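Local structure of PDZ domain protein (Parabacteroides distasonis, 4L8N) at residues Arg76-Leu81 with Gln92-Lys97; Ile51-Val57 with Leu70-Arg76; Lys32-Tyr37 with Arg449-Glu455; Asp17-Ser21 with Pro290-Tyr294. The protein is of unknown function but combines PDZ domains, which in other proteins commonly bind peptides, with a DUF4136 domain, and binds magnesium ions. All coordinates share one frame. Residue numbers count along the deposited sequence, not the author numbering.

Interaction 1 of 4, residues Arg76-Leu81 with Gln92-Lys97; sequences RNDVLL and QVLVKK
Strands 78-81 and 92-96 are extended and run antiparallel, with their axes at 160° and 4.5 Å apart at closest approach. V79 and V95 form a hydrogen-bonded pair (V79 N to V95 O 2.9 Å, V95 N to V79 O 2.7 Å). L81 and V93 form another, with both L81 N to V93 O and V93 N to L81 O at 2.7 Å. Between them L80 faces L94 as a non-hydrogen-bonded pair, L80 CA and L94 CA 4.3 Å apart. Near the chain turn before D78 the pairing slackens: K97 N reaches N77 O only weakly, at 3.5 Å.

V79, L81, V93 and V95 share one buried face, the three valines with chi1 t, and L81 CD2 lies 4.3 Å from V95 CG2. V93 and V95 also meet helix 39-43. On the more exposed face L80 and L94, both t,p, meet with L80 CB 4.1 Å from L94 CD1, and D78 OD2 rests 3.4 Å from L94 CD2. D78 OD2 and K96 NZ, 4.3 Å apart, are opposite charges too far apart for a salt bridge. K97 reaches across, and its NZ donates to R76 O (3.3 Å) and also to P73 O. This is a beta hairpin, strands 78-84 and 91-101, in the middle of the antiparallel sheet of the N-terminal PDZ domain.

Interaction 2 of 4, residues Ile51-Val57 with Leu70-Arg76; sequences IEEINGV and LLNPAGR
Strand 50-54 of the N-terminal PDZ domain and the type I' turn that follows it, I54 to V57, pack here against the end of helix 67-71 and the loop after it. I54 N donates to V57 O (2.9 Å) and V57 N to I54 O (2.8 Å), closing the turn between strands 50-54 and 57-58. N55 sits at phi/psi 48/34 and G56 at 97/-16, where a CB would jam against the carbonyl O of N55. Upstream, E52 and E53 both face T82, a classic beta bulge.

The backbones stay apart, I54 CA 6.9 Å from L71 CA, and apolar side chains fill the gap. I54 (chi1 m, chi2 t) puts CD1 3.8 Å from L71 CG. L70, with chi1 near -135°, sends CD2 to within 3.9 Å of V57 CG1 and 4.3 Å of I54 CB. Deeper in, I51 CD1 lies 4.2 Å from L71 CD2; L71 goes on to touch Y16 of strand 8-18. Separately, the I54 CG2 methyl packs on the helix-end carbonyl, 3.4 Å from L70 O.

The polar group centres on N55 (chi1 m), whose OD1 accepts from L80 N; its ND2 merely packs, 4.1 Å from P73 CG. Extended R76 (t,t,t) reaches back: R76 NE gives a weak hydrogen bond to D78 O and comes within 2.9 Å of N55 OD1, at a poor angle.

Interaction 3 of 4, residues Lys32-Tyr37 with Arg449-Glu455; sequences KSIIPY and RSEVTVE
Y37 is the residue most buried by this contact, and its ring closes one end of it. The segments run in opposite directions, 178° apart end to end, yet no hydrogen bond joins them: S33 CA is 6.6 Å from E455 CA and P36 CA 6.7 Å from E451 CA. R449, E451, T453 and E455 all direct CA-to-CB toward 32-37, so side chains make the contact. Y37 (phi/psi 70/13, chi1 m) lies flat against the R449 guanidinium, with centres 4.1 Å apart and planes at 2°. It is a cation-pi stack, supported by a CH-pi contact of R449 CD 3.7 Å from the Y37 ring centroid. Next to the ring, P36 CG rests 3.8 Å from E451 CB.

E455 (chi1 and chi2 t) serves the other end. Its CD is 3.8 Å from S33 CB, and its OE2 makes a long salt bridge with K32 NZ, 3.9 Å away.

Strand 29-34, outermost within this chain in the sheet of the N-terminal PDZ domain, thus lies over a face of the large sheet containing strand 438-456. Helix 39-43 flanks P36, strand 298-309 pairs alongside 449-455, and V452 and V454 pack on Y216 and F218 of the second subunit.

Interaction 4 of 4, residues Asp17-Ser21 with Pro290-Tyr294; sequences DISQS and PYTKY
D17 OD2 is the shared acceptor here: it takes hydrogen bonds from Y291 OH at 2.9 Å and from K293 NZ at 3.1 Å, the latter being a salt bridge. K293 (chi1 p, then t throughout) is further satisfied through NZ to K457 O, and D17 OD1 adds a long, weak ion pair with K32. D17, next to last in strand 8-18, has chi1 m; beyond the strand the chain turns, and S21 CA comes 6.7 Å from T292 CA of the irregular loop around P290, which follows a cis peptide bond.

Two waters fill the gap. The first accepts from Q20 N (2.8 Å) and donates to Y291 OH (2.7 Å), so that hydroxyl both gives and receives. The second donates to P290 O at 2.5 Å, accepts from T292 N at 3.2 Å, and lies 2.5 Å from S21 OG. S19 OG accepts from S21 N at 3.2 Å and bonds to W24 O as well. Y291, chi1 t, brings CE1 3.5 Å from S19 OG. An ST turn at a strand end, a buried tyrosine, a salt bridge and bridging waters together make a polar interface between the N-terminal PDZ sheet and the loop leading into strand 298-309.

Interactions 1 and 2 build the N-terminal PDZ domain itself. They share R76 and touch where N55 N probably bonds to L80 O. The first joins neighbouring strands by backbone hydrogen bonds, the second seats a helix end on the same sheet through aliphatic side chains; both are partly buried. Interactions 3 and 4 instead fasten that sheet to distant parts of the chain and rely on charge and side-chain chemistry. Interaction 3 is a surface contact of stacking and a long ion pair, while interaction 4 is partly buried and water-bridged. Those two meet between neighbouring strands 8-18 and 29-34, where K32 CE lies 3.4 Å from D17 OD1.

Interaction 1 of 4, residues Arg76-Leu81 with Gln92-Lys97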
# COMPACT_ATOMS: atom_id res chain seq x y z
N ARG A 76 -6.07 -10.06 48.35
CA ARG A 76 -5.28 -8.84 48.18
C ARG A 76 -6.14 -7.73 47.58
O ARG A 76 -7.14 -8.03 46.92
CB ARG A 76 -4.05 -9.13 47.28
CG ARG A 76 -2.90 -8.15 47.46
CD ARG A 76 -1.62 -8.59 46.77
NE ARG A 76 -0.62 -7.52 46.80
CZ ARG A 76 0.28 -7.34 47.76
NH1 ARG A 76 0.35 -8.19 48.78
NH2 ARG A 76 1.13 -6.32 47.71
N ASN A 77 -5.78 -6.46 47.83
CA ASN A 77 -6.49 -5.30 47.26
C ASN A 77 -5.56 -4.40 46.43
O ASN A 77 -6.01 -3.82 45.44
CB ASN A 77 -7.19 -4.50 48.34
CG ASN A 77 -8.69 -4.54 48.22
OD1 ASN A 77 -9.27 -5.44 47.58
ND2 ASN A 77 -9.36 -3.59 48.84
N ASP A 78 -4.28 -4.29 46.85
CA ASP A 78 -3.27 -3.49 46.18
C ASP A 78 -2.29 -4.43 45.48
O ASP A 78 -1.71 -5.29 46.14
CB ASP A 78 -2.55 -2.56 47.19
CG ASP A 78 -3.29 -1.27 47.54
OD1 ASP A 78 -4.51 -1.16 47.21
OD2 ASP A 78 -2.67 -0.37 48.16
N VAL A 79 -2.16 -4.31 44.14
CA VAL A 79 -1.28 -5.17 43.33
C VAL A 79 0.05 -4.46 43.08
O VAL A 79 0.08 -3.37 42.49
CB VAL A 79 -1.91 -5.64 41.99
CG1 VAL A 79 -1.21 -6.89 41.46
CG2 VAL A 79 -3.40 -5.91 42.14
N LEU A 80 1.14 -5.09 43.55
CA LEU A 80 2.50 -4.59 43.34
C LEU A 80 3.00 -5.09 41.98
O LEU A 80 3.03 -6.30 41.71
CB LEU A 80 3.46 -5.01 44.48
CG LEU A 80 4.89 -4.44 44.39
CD1 LEU A 80 4.89 -2.91 44.42
CD2 LEU A 80 5.76 -5.00 45.48
N LEU A 81 3.38 -4.14 41.11
CA LEU A 81 3.82 -4.46 39.76
C LEU A 81 5.27 -4.08 39.53
O LEU A 81 5.74 -3.04 39.99
CB LEU A 81 2.92 -3.69 38.78
CG LEU A 81 1.86 -4.47 37.98
CD1 LEU A 81 1.06 -5.43 38.85
CD2 LEU A 81 0.93 -3.52 37.26
N GLN A 92 9.16 -0.40 40.57
CA GLN A 92 8.12 -0.96 41.42
C GLN A 92 6.92 -0.02 41.43
O GLN A 92 7.09 1.18 41.64
CB GLN A 92 8.63 -1.23 42.85
CG GLN A 92 9.66 -2.36 42.95
CD GLN A 92 9.13 -3.70 42.50
OE1 GLN A 92 9.34 -4.12 41.35
NE2 GLN A 92 8.45 -4.42 43.39
N VAL A 93 5.73 -0.54 41.12
CA VAL A 93 4.52 0.29 41.11
C VAL A 93 3.41 -0.42 41.90
O VAL A 93 3.00 -1.52 41.52
CB VAL A 93 4.03 0.67 39.68
CG1 VAL A 93 2.82 1.60 39.76
CG2 VAL A 93 5.12 1.30 38.82
N LEU A 94 2.90 0.22 42.98
CA LEU A 94 1.78 -0.35 43.71
C LEU A 94 0.47 0.22 43.14
O LEU A 94 0.19 1.42 43.28
CB LEU A 94 1.87 -0.09 45.22
CG LEU A 94 0.78 -0.76 46.06
CD1 LEU A 94 1.06 -2.25 46.25
CD2 LEU A 94 0.64 -0.09 47.39
N VAL A 95 -0.34 -0.66 42.52
CA VAL A 95 -1.59 -0.21 41.91
C VAL A 95 -2.77 -0.58 42.82
O VAL A 95 -3.03 -1.76 43.07
CB VAL A 95 -1.74 -0.75 40.46
CG1 VAL A 95 -3.11 -0.42 39.87
CG2 VAL A 95 -0.64 -0.21 39.57
N LYS A 96 -3.50 0.45 43.27
CA LYS A 96 -4.70 0.28 44.08
C LYS A 96 -5.84 -0.13 43.14
O LYS A 96 -5.81 0.22 41.95
CB LYS A 96 -5.02 1.56 44.90
CG LYS A 96 -3.87 1.97 45.84
CD LYS A 96 -4.25 2.94 46.97
CE LYS A 96 -3.13 3.01 47.99
NZ LYS A 96 -3.52 3.75 49.23
N LYS A 97 -6.79 -0.93 43.64
CA LYS A 97 -7.91 -1.40 42.82
C LYS A 97 -9.04 -0.40 42.80
O LYS A 97 -9.17 0.42 43.72
CB LYS A 97 -8.42 -2.76 43.31
CG LYS A 97 -8.33 -3.88 42.27
CD LYS A 97 -8.88 -5.21 42.80
CE LYS A 97 -7.88 -6.08 43.53
NZ LYS A 97 -8.53 -7.30 44.06

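Interaction 2 of 4, residues Ile51-Val57 with Leu70-Arg76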
# COMPACT_ATOMS: atom_id res chain seq x y z
N ILE A 51 4.48 -5.37 31.95
CA ILE A 51 4.37 -5.99 33.27
C ILE A 51 5.38 -7.16 33.30
O ILE A 51 5.20 -8.17 32.60
CB ILE A 51 2.94 -6.44 33.64
CG1 ILE A 51 1.94 -5.25 33.59
CG2 ILE A 51 2.94 -7.17 35.01
CD1 ILE A 51 0.52 -5.62 33.84
N GLU A 52 6.46 -6.99 34.06
CA GLU A 52 7.52 -7.99 34.17
C GLU A 52 7.19 -9.00 35.26
O GLU A 52 7.39 -10.20 35.06
CB GLU A 52 8.88 -7.32 34.44
CG GLU A 52 9.39 -6.46 33.30
CD GLU A 52 10.00 -7.17 32.11
OE1 GLU A 52 10.22 -8.40 32.18
OE2 GLU A 52 10.28 -6.48 31.10
N GLU A 53 6.74 -8.51 36.43
CA GLU A 53 6.38 -9.34 37.58
C GLU A 53 5.10 -8.84 38.20
O GLU A 53 4.80 -7.64 38.15
CB GLU A 53 7.49 -9.39 38.66
CG GLU A 53 8.93 -9.57 38.19
CD GLU A 53 10.01 -9.49 39.26
OE1 GLU A 53 9.69 -9.14 40.42
OE2 GLU A 53 11.19 -9.77 38.92
N ILE A 54 4.33 -9.76 38.79
CA ILE A 54 3.11 -9.47 39.53
C ILE A 54 3.35 -9.96 40.96
O ILE A 54 3.71 -11.12 41.17
CB ILE A 54 1.84 -10.10 38.89
CG1 ILE A 54 1.70 -9.70 37.39
CG2 ILE A 54 0.57 -9.75 39.70
CD1 ILE A 54 0.71 -10.55 36.54
N ASN A 55 3.22 -9.05 41.94
CA ASN A 55 3.40 -9.31 43.38
C ASN A 55 4.70 -10.10 43.69
O ASN A 55 4.73 -10.90 44.64
CB ASN A 55 2.16 -10.04 43.96
CG ASN A 55 0.90 -9.21 44.01
OD1 ASN A 55 0.91 -8.04 44.41
ND2 ASN A 55 -0.21 -9.83 43.65
N GLY A 56 5.74 -9.84 42.91
CA GLY A 56 7.05 -10.47 43.05
C GLY A 56 7.30 -11.66 42.14
O GLY A 56 8.46 -12.06 41.99
N VAL A 57 6.23 -12.25 41.55
CA VAL A 57 6.42 -13.41 40.66
C VAL A 57 6.55 -12.97 39.17
O VAL A 57 5.64 -12.32 38.64
CB VAL A 57 5.37 -14.56 40.83
CG1 VAL A 57 3.94 -14.05 40.94
CG2 VAL A 57 5.48 -15.62 39.73
N LEU A 70 -4.26 -13.37 38.62
CA LEU A 70 -3.11 -12.91 39.40
C LEU A 70 -3.08 -11.39 39.48
O LEU A 70 -2.57 -10.84 40.46
CB LEU A 70 -1.82 -13.43 38.77
CG LEU A 70 -0.80 -14.01 39.74
CD1 LEU A 70 -1.26 -15.33 40.32
CD2 LEU A 70 0.54 -14.19 39.07
N LEU A 71 -3.64 -10.72 38.47
CA LEU A 71 -3.74 -9.26 38.39
C LEU A 71 -4.91 -8.74 39.21
O LEU A 71 -4.88 -7.59 39.64
CB LEU A 71 -3.85 -8.78 36.94
CG LEU A 71 -2.53 -8.57 36.21
CD1 LEU A 71 -2.76 -8.34 34.75
CD2 LEU A 71 -1.72 -7.44 36.84
N ASN A 72 -5.95 -9.59 39.42
CA ASN A 72 -7.11 -9.24 40.24
C ASN A 72 -7.27 -10.28 41.37
O ASN A 72 -8.17 -11.12 41.30
CB ASN A 72 -8.38 -9.12 39.39
CG ASN A 72 -9.51 -8.42 40.11
OD1 ASN A 72 -9.62 -7.19 40.09
ND2 ASN A 72 -10.35 -9.19 40.78
N PRO A 73 -6.38 -10.27 42.41
CA PRO A 73 -6.50 -11.28 43.48
C PRO A 73 -7.76 -11.10 44.33
O PRO A 73 -8.34 -10.01 44.36
CB PRO A 73 -5.23 -11.08 44.32
CG PRO A 73 -4.33 -10.22 43.50
CD PRO A 73 -5.25 -9.37 42.68
N ALA A 74 -8.19 -12.19 45.00
CA ALA A 74 -9.37 -12.16 45.86
C ALA A 74 -9.06 -11.45 47.19
O ALA A 74 -9.60 -10.36 47.44
CB ALA A 74 -9.89 -13.57 46.09
N GLY A 75 -8.16 -12.05 47.98
CA GLY A 75 -7.74 -11.57 49.29
C GLY A 75 -7.03 -10.23 49.29
O GLY A 75 -7.32 -9.36 50.13
N ARG A 76 -6.07 -10.06 48.35
CA ARG A 76 -5.28 -8.84 48.18
C ARG A 76 -6.14 -7.73 47.58
O ARG A 76 -7.14 -8.03 46.92
CB ARG A 76 -4.05 -9.13 47.28
CG ARG A 76 -2.90 -8.15 47.46
CD ARG A 76 -1.62 -8.59 46.77
NE ARG A 76 -0.62 -7.52 46.80
CZ ARG A 76 0.28 -7.34 47.76
NH1 ARG A 76 0.35 -8.19 48.78
NH2 ARG A 76 1.13 -6.32 47.71

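Interaction 3 of 4, residues Lys32-Tyr37 with Arg449-Glu455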
# COMPACT_ATOMS: atom_id res chain seq x y z
N LYS A 32 -2.12 -1.16 26.94
CA LYS A 32 -2.64 -0.50 25.75
C LYS A 32 -3.29 0.86 26.05
O LYS A 32 -3.22 1.78 25.22
CB LYS A 32 -3.70 -1.39 25.08
CG LYS A 32 -3.17 -2.62 24.37
CD LYS A 32 -4.24 -3.23 23.47
CE LYS A 32 -5.42 -3.82 24.21
NZ LYS A 32 -6.57 -4.03 23.29
N SER A 33 -4.01 0.94 27.17
CA SER A 33 -4.70 2.17 27.55
C SER A 33 -4.90 2.23 29.03
O SER A 33 -5.07 1.19 29.67
CB SER A 33 -6.05 2.29 26.84
OG SER A 33 -7.02 1.52 27.52
N ILE A 34 -4.91 3.44 29.57
CA ILE A 34 -5.11 3.73 30.97
C ILE A 34 -6.49 4.32 31.12
O ILE A 34 -6.89 5.17 30.32
CB ILE A 34 -3.95 4.66 31.45
CG1 ILE A 34 -2.75 3.82 31.89
CG2 ILE A 34 -4.36 5.55 32.60
CD1 ILE A 34 -1.90 3.47 30.85
N ILE A 35 -7.23 3.85 32.12
CA ILE A 35 -8.57 4.36 32.35
C ILE A 35 -8.49 5.70 33.11
O ILE A 35 -7.91 5.76 34.18
CB ILE A 35 -9.42 3.28 33.04
CG1 ILE A 35 -9.72 2.17 32.02
CG2 ILE A 35 -10.72 3.86 33.63
CD1 ILE A 35 -9.67 0.85 32.52
N PRO A 36 -9.02 6.80 32.55
CA PRO A 36 -8.92 8.09 33.25
C PRO A 36 -9.60 8.07 34.59
O PRO A 36 -10.59 7.37 34.76
CB PRO A 36 -9.63 9.06 32.31
CG PRO A 36 -9.59 8.39 30.95
CD PRO A 36 -9.71 6.94 31.25
N TYR A 37 -9.05 8.82 35.54
CA TYR A 37 -9.58 8.99 36.89
C TYR A 37 -9.44 7.70 37.73
O TYR A 37 -9.97 7.64 38.84
CB TYR A 37 -11.05 9.49 36.82
CG TYR A 37 -11.17 10.91 36.30
CD1 TYR A 37 -10.74 11.99 37.07
CD2 TYR A 37 -11.68 11.17 35.04
CE1 TYR A 37 -10.83 13.30 36.60
CE2 TYR A 37 -11.79 12.48 34.55
CZ TYR A 37 -11.36 13.54 35.34
OH TYR A 37 -11.39 14.85 34.91
N ARG A 449 -15.58 16.49 34.49
CA ARG A 449 -14.70 15.39 34.16
C ARG A 449 -14.64 15.38 32.68
O ARG A 449 -15.68 15.30 32.03
CB ARG A 449 -15.15 14.05 34.74
CG ARG A 449 -14.80 13.90 36.18
CD ARG A 449 -14.83 12.46 36.60
NE ARG A 449 -14.27 12.32 37.95
CZ ARG A 449 -14.06 11.16 38.56
NH1 ARG A 449 -14.37 10.02 37.96
NH2 ARG A 449 -13.55 11.13 39.79
N SER A 450 -13.45 15.58 32.15
CA SER A 450 -13.16 15.58 30.72
C SER A 450 -12.11 14.54 30.46
O SER A 450 -11.19 14.36 31.28
CB SER A 450 -12.70 16.96 30.27
OG SER A 450 -13.46 17.34 29.14
N GLU A 451 -12.28 13.79 29.37
CA GLU A 451 -11.38 12.71 28.99
C GLU A 451 -11.46 12.40 27.50
O GLU A 451 -12.52 12.46 26.90
CB GLU A 451 -11.63 11.41 29.83
CG GLU A 451 -13.10 11.02 30.04
CD GLU A 451 -13.38 9.69 30.72
OE1 GLU A 451 -13.37 8.65 30.03
OE2 GLU A 451 -13.71 9.70 31.94
N VAL A 452 -10.29 12.13 26.92
CA VAL A 452 -10.08 11.66 25.54
C VAL A 452 -9.12 10.47 25.61
O VAL A 452 -8.04 10.60 26.19
CB VAL A 452 -9.56 12.71 24.54
CG1 VAL A 452 -9.52 12.13 23.13
CG2 VAL A 452 -10.39 13.98 24.55
N THR A 453 -9.52 9.34 25.04
CA THR A 453 -8.70 8.14 24.91
C THR A 453 -8.48 7.92 23.42
O THR A 453 -9.44 7.83 22.66
CB THR A 453 -9.37 6.96 25.61
OG1 THR A 453 -9.32 7.20 27.01
CG2 THR A 453 -8.70 5.62 25.28
N VAL A 454 -7.22 7.91 22.99
CA VAL A 454 -6.83 7.62 21.60
C VAL A 454 -6.07 6.32 21.70
O VAL A 454 -5.00 6.27 22.31
CB VAL A 454 -6.07 8.75 20.88
CG1 VAL A 454 -5.79 8.37 19.42
CG2 VAL A 454 -6.84 10.06 20.96
N GLU A 455 -6.71 5.24 21.24
CA GLU A 455 -6.16 3.89 21.37
C GLU A 455 -6.01 3.18 20.02
O GLU A 455 -6.84 3.36 19.13
CB GLU A 455 -7.13 3.10 22.24
CG GLU A 455 -6.54 1.87 22.92
CD GLU A 455 -7.54 0.98 23.63
OE1 GLU A 455 -8.63 1.47 24.02
OE2 GLU A 455 -7.23 -0.23 23.80

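Interaction 4 of 4, residues Asp17-Ser21 with Pro290-Tyr294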
# COMPACT_ATOMS: atom_id res chain seq x y z
N ASP A 17 -2.64 -6.36 26.47
CA ASP A 17 -2.47 -7.50 25.58
C ASP A 17 -1.42 -8.42 26.11
O ASP A 17 -0.53 -7.96 26.82
CB ASP A 17 -1.97 -7.00 24.21
CG ASP A 17 -2.99 -6.52 23.21
OD1 ASP A 17 -4.19 -6.84 23.37
OD2 ASP A 17 -2.57 -5.89 22.21
N ILE A 18 -1.42 -9.68 25.71
CA ILE A 18 -0.27 -10.54 25.95
C ILE A 18 0.49 -10.38 24.62
O ILE A 18 0.01 -10.85 23.59
CB ILE A 18 -0.57 -12.00 26.41
CG1 ILE A 18 -0.99 -12.01 27.89
CG2 ILE A 18 0.65 -12.91 26.22
CD1 ILE A 18 -2.43 -12.07 28.11
N SER A 19 1.55 -9.53 24.64
CA SER A 19 2.35 -9.14 23.47
C SER A 19 2.87 -10.31 22.66
O SER A 19 3.42 -11.27 23.20
CB SER A 19 3.52 -8.27 23.88
OG SER A 19 4.41 -8.01 22.80
N GLN A 20 2.67 -10.19 21.34
CA GLN A 20 3.10 -11.14 20.32
C GLN A 20 4.29 -10.54 19.57
O GLN A 20 4.91 -11.24 18.76
CB GLN A 20 1.94 -11.53 19.38
CG GLN A 20 0.83 -12.38 20.04
CD GLN A 20 1.34 -13.55 20.87
OE1 GLN A 20 1.08 -13.64 22.07
NE2 GLN A 20 2.11 -14.45 20.25
N SER A 21 4.65 -9.27 19.88
CA SER A 21 5.79 -8.55 19.30
C SER A 21 7.09 -9.12 19.82
O SER A 21 7.24 -9.31 21.02
CB SER A 21 5.71 -7.06 19.63
OG SER A 21 6.96 -6.42 19.46
N PRO A 290 7.39 1.68 21.01
CA PRO A 290 8.01 0.42 20.59
C PRO A 290 7.06 -0.76 20.35
O PRO A 290 7.52 -1.83 19.96
CB PRO A 290 8.92 0.11 21.78
CG PRO A 290 8.17 0.64 22.96
CD PRO A 290 7.35 1.79 22.48
N TYR A 291 5.75 -0.58 20.59
CA TYR A 291 4.81 -1.68 20.46
C TYR A 291 4.06 -1.63 19.13
O TYR A 291 3.09 -0.88 18.99
CB TYR A 291 3.87 -1.71 21.66
CG TYR A 291 2.93 -2.90 21.70
CD1 TYR A 291 3.42 -4.19 21.60
CD2 TYR A 291 1.56 -2.72 21.88
CE1 TYR A 291 2.56 -5.29 21.64
CE2 TYR A 291 0.69 -3.81 21.93
CZ TYR A 291 1.20 -5.10 21.81
OH TYR A 291 0.34 -6.17 21.88
N THR A 292 4.52 -2.44 18.16
CA THR A 292 3.98 -2.59 16.82
C THR A 292 3.15 -3.88 16.74
O THR A 292 3.69 -4.97 16.93
CB THR A 292 5.13 -2.60 15.78
OG1 THR A 292 5.86 -1.38 15.83
CG2 THR A 292 4.64 -2.81 14.35
N LYS A 293 1.84 -3.75 16.46
CA LYS A 293 1.00 -4.93 16.25
C LYS A 293 0.32 -4.91 14.85
O LYS A 293 -0.06 -5.97 14.37
CB LYS A 293 0.02 -5.21 17.40
CG LYS A 293 -0.97 -4.14 17.80
CD LYS A 293 -2.01 -4.77 18.76
CE LYS A 293 -2.86 -3.74 19.47
NZ LYS A 293 -4.12 -4.34 20.00
N TYR A 294 0.27 -3.76 14.16
CA TYR A 294 -0.29 -3.63 12.80
C TYR A 294 0.76 -3.21 11.79
O TYR A 294 1.32 -2.12 11.90
CB TYR A 294 -1.46 -2.62 12.76
CG TYR A 294 -2.61 -3.08 13.62
CD1 TYR A 294 -3.46 -4.09 13.19
CD2 TYR A 294 -2.78 -2.57 14.90
CE1 TYR A 294 -4.48 -4.57 14.01
CE2 TYR A 294 -3.80 -3.04 15.73
CZ TYR A 294 -4.65 -4.03 15.27
OH TYR A 294 -5.67 -4.50 16.07
O HOH W 1 1.27 -8.04 20.24
O HOH W 2 7.17 -4.04 18.89